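Local coordinates for protein cyanophage-like gp41-1 intein (Metagenome, PDB 6QAZ) that probably carries out protein splicing, excising itself from a precursor and joining the flanking exteins, as a naturally split intein, at residues L118-N122 against D123-H127. Numbering follows the deposited sequence.
Sequences LFYAN and DILTH
Phe119 and Thr126 form an antiparallel hydrogen-bonded pair, with Phe119 N 3.0 Å from Thr126 O and Thr126 N 2.9 Å from Phe119 O, and Ala121 pairs likewise with Ile124. The bond from Ile124 N to Ala121 O closes a type I' turn through Asn122 and Asp123; here the donor stands above the carbonyl plane, 60° out of it. Tyr120 and Leu125 share one sheet face, where CD1 of Leu125 sits over the centre of the Tyr120 phenol ring, 4.0 Å from its centroid, a CH-pi contact 12° off the ring normal. CD1 of Leu118 meets the other branch of that leucine, Leu125 CD2, at 3.9 Å. This beta hairpin with a two-residue loop, near the C-terminus of the chain, lies deep in the all-beta intein fold, with Tyr120 OH hydrogen-bonded to Glu91. On the other face Phe119 and Thr126 lie side by side. With chi1 at 55°, CG of Phe119 stands between the backbone N and the carbonyl carbon, and one ring face comes over CG2 of Thr126. CG2 of Thr126 also touches CB of Ala121 at 3.7 Å, while Thr126 OG1 is hydrogen-bonded to His66 NE2 and Leu67 O.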
ATOM      1  N   LEU A 118       4.316  -2.187  -8.002  1.00 13.75           N
ATOM      2  CA  LEU A 118       3.446  -2.725  -6.950  1.00 14.08           C
ATOM      3  C   LEU A 118       4.274  -3.395  -5.856  1.00 13.80           C
ATOM      4  O   LEU A 118       5.433  -3.818  -6.077  1.00 14.05           O
ATOM      5  CB  LEU A 118       2.450  -3.743  -7.521  1.00 14.62           C
ATOM      6  CG  LEU A 118       1.650  -3.296  -8.749  1.00 14.52           C
ATOM      7  CD1 LEU A 118       0.662  -4.378  -9.151  1.00 15.91           C
ATOM      8  CD2 LEU A 118       0.947  -1.979  -8.504  1.00 15.44           C
ATOM      9  N   PHE A 119       3.656  -3.578  -4.708  1.00 13.37           N
ATOM     10  CA  PHE A 119       4.215  -4.420  -3.656  1.00 13.20           C
ATOM     11  C   PHE A 119       3.094  -4.804  -2.706  1.00 12.90           C
ATOM     12  O   PHE A 119       2.094  -4.082  -2.563  1.00 13.22           O
ATOM     13  CB  PHE A 119       5.386  -3.763  -2.908  1.00 13.64           C
ATOM     14  CG  PHE A 119       5.134  -2.407  -2.301  1.00 13.82           C
ATOM     15  CD1 PHE A 119       4.595  -2.249  -1.046  1.00 13.67           C
ATOM     16  CD2 PHE A 119       5.488  -1.288  -2.987  1.00 15.49           C
ATOM     17  CE1 PHE A 119       4.410  -0.999  -0.498  1.00 13.84           C
ATOM     18  CE2 PHE A 119       5.339  -0.042  -2.418  1.00 16.12           C
ATOM     19  CZ  PHE A 119       4.750   0.109  -1.187  1.00 15.04           C
ATOM     20  N   TYR A 120       3.270  -5.922  -2.019  1.00 12.98           N
ATOM     21  CA  TYR A 120       2.344  -6.297  -0.952  1.00 13.36           C
ATOM     22  C   TYR A 120       2.662  -5.504   0.315  1.00 13.04           C
ATOM     23  O   TYR A 120       3.805  -5.427   0.771  1.00 14.06           O
ATOM     24  CB  TYR A 120       2.456  -7.799  -0.665  1.00 14.11           C
ATOM     25  CG  TYR A 120       1.827  -8.667  -1.745  1.00 14.27           C
ATOM     26  CD1 TYR A 120       0.459  -8.688  -1.926  1.00 15.20           C
ATOM     27  CD2 TYR A 120       2.580  -9.455  -2.606  1.00 16.85           C
ATOM     28  CE1 TYR A 120      -0.163  -9.455  -2.891  1.00 17.31           C
ATOM     29  CE2 TYR A 120       1.959 -10.249  -3.586  1.00 17.41           C
ATOM     30  CZ  TYR A 120       0.585 -10.236  -3.720  1.00 17.90           C
ATOM     31  OH  TYR A 120      -0.097 -10.999  -4.656  1.00 21.00           O
ATOM     32  N   ALA A 121       1.628  -4.940   0.897  1.00 13.12           N
ATOM     33  CA  ALA A 121       1.701  -4.082   2.089  1.00 12.99           C
ATOM     34  C   ALA A 121       0.685  -4.645   3.066  1.00 12.86           C
ATOM     35  O   ALA A 121      -0.515  -4.659   2.751  1.00 13.10           O
ATOM     36  CB  ALA A 121       1.413  -2.655   1.701  1.00 13.54           C
ATOM     37  N   ASN A 122       1.139  -5.177   4.184  1.00 13.21           N
ATOM     38  CA  ASN A 122       0.228  -5.952   5.080  1.00 13.44           C
ATOM     39  C   ASN A 122      -0.510  -7.033   4.281  1.00 13.71           C
ATOM     40  O   ASN A 122      -1.682  -7.326   4.553  1.00 14.48           O
ATOM     41  CB  ASN A 122      -0.731  -5.055   5.818  1.00 14.09           C
ATOM     42  CG  ASN A 122      -0.052  -4.015   6.657  1.00 13.57           C
ATOM     43  OD1 ASN A 122       1.105  -4.149   7.054  1.00 14.53           O
ATOM     44  ND2 ASN A 122      -0.764  -2.978   6.966  1.00 20.26           N
ATOM     45  N   ASP A 123       0.159  -7.626   3.301  1.00 13.55           N
ATOM     46  CA  ASP A 123      -0.393  -8.723   2.481  1.00 13.84           C
ATOM     47  C   ASP A 123      -1.496  -8.254   1.529  1.00 13.45           C
ATOM     48  O   ASP A 123      -2.158  -9.094   0.929  1.00 15.81           O
ATOM     49  CB  ASP A 123      -0.841  -9.915   3.301  1.00 15.68           C
ATOM     50  CG  ASP A 123       0.263 -10.606   4.028  1.00 20.32           C
ATOM     51  OD1 ASP A 123       1.329 -10.735   3.446  1.00 22.72           O
ATOM     52  OD2 ASP A 123       0.029 -11.085   5.157  1.00 24.28           O
ATOM     53  N   ILE A 124      -1.638  -6.943   1.335  1.00 13.20           N
ATOM     54  CA  ILE A 124      -2.570  -6.346   0.366  1.00 12.90           C
ATOM     55  C   ILE A 124      -1.730  -5.799  -0.782  1.00 12.78           C
ATOM     56  O   ILE A 124      -0.788  -5.060  -0.559  1.00 13.20           O
ATOM     57  CB  ILE A 124      -3.395  -5.223   1.012  1.00 12.66           C
ATOM     58  CG1 ILE A 124      -4.192  -5.747   2.209  1.00 13.24           C
ATOM     59  CG2 ILE A 124      -4.286  -4.565  -0.022  1.00 13.70           C
ATOM     60  CD1 ILE A 124      -4.903  -4.680   2.998  1.00 14.27           C
ATOM     61  N   LEU A 125      -2.091  -6.125  -2.021  1.00 12.90           N
ATOM     62  CA  LEU A 125      -1.334  -5.593  -3.161  1.00 13.08           C
ATOM     63  C   LEU A 125      -1.644  -4.114  -3.307  1.00 12.83           C
ATOM     64  O   LEU A 125      -2.813  -3.691  -3.424  1.00 13.47           O
ATOM     65  CB  LEU A 125      -1.697  -6.357  -4.422  1.00 13.39           C
ATOM     66  CG  LEU A 125      -0.776  -6.102  -5.610  1.00 13.65           C
ATOM     67  CD1 LEU A 125       0.657  -6.547  -5.361  1.00 14.58           C
ATOM     68  CD2 LEU A 125      -1.329  -6.833  -6.829  1.00 15.34           C
ATOM     69  N   THR A 126      -0.608  -3.295  -3.307  1.00 13.06           N
ATOM     70  CA  THR A 126      -0.754  -1.848  -3.415  1.00 13.19           C
ATOM     71  C   THR A 126       0.202  -1.307  -4.459  1.00 13.25           C
ATOM     72  O   THR A 126       1.168  -1.974  -4.846  1.00 14.21           O
ATOM     73  CB  THR A 126      -0.593  -1.174  -2.056  1.00 13.06           C
ATOM     74  OG1 THR A 126      -1.119   0.156  -2.123  1.00 14.28           O
ATOM     75  CG2 THR A 126       0.835  -1.067  -1.590  1.00 13.96           C
ATOM     76  N   HIS A 127      -0.100  -0.120  -4.957  1.00 13.00           N
ATOM     77  CA  HIS A 127       0.829   0.597  -5.820  1.00 14.15           C
ATOM     78  C   HIS A 127       1.780   1.379  -4.944  1.00 14.75           C
ATOM     79  O   HIS A 127       1.414   1.756  -3.811  1.00 16.89           O
ATOM     80  CB  HIS A 127       0.007   1.470  -6.749  1.00 16.19           C
ATOM     81  CG  HIS A 127       0.761   2.116  -7.816  1.00 16.23           C
ATOM     82  ND1 HIS A 127       1.553   3.223  -7.645  1.00 19.41           N
ATOM     83  CD2 HIS A 127       0.844   1.785  -9.111  1.00 17.09           C
ATOM     84  CE1 HIS A 127       2.077   3.538  -8.836  1.00 20.34           C
ATOM     85  NE2 HIS A 127       1.634   2.710  -9.737  1.00 18.18           N
TER
HETATM   86  O   HOH W   1       3.112  -7.490   2.948  1.00 16.68           O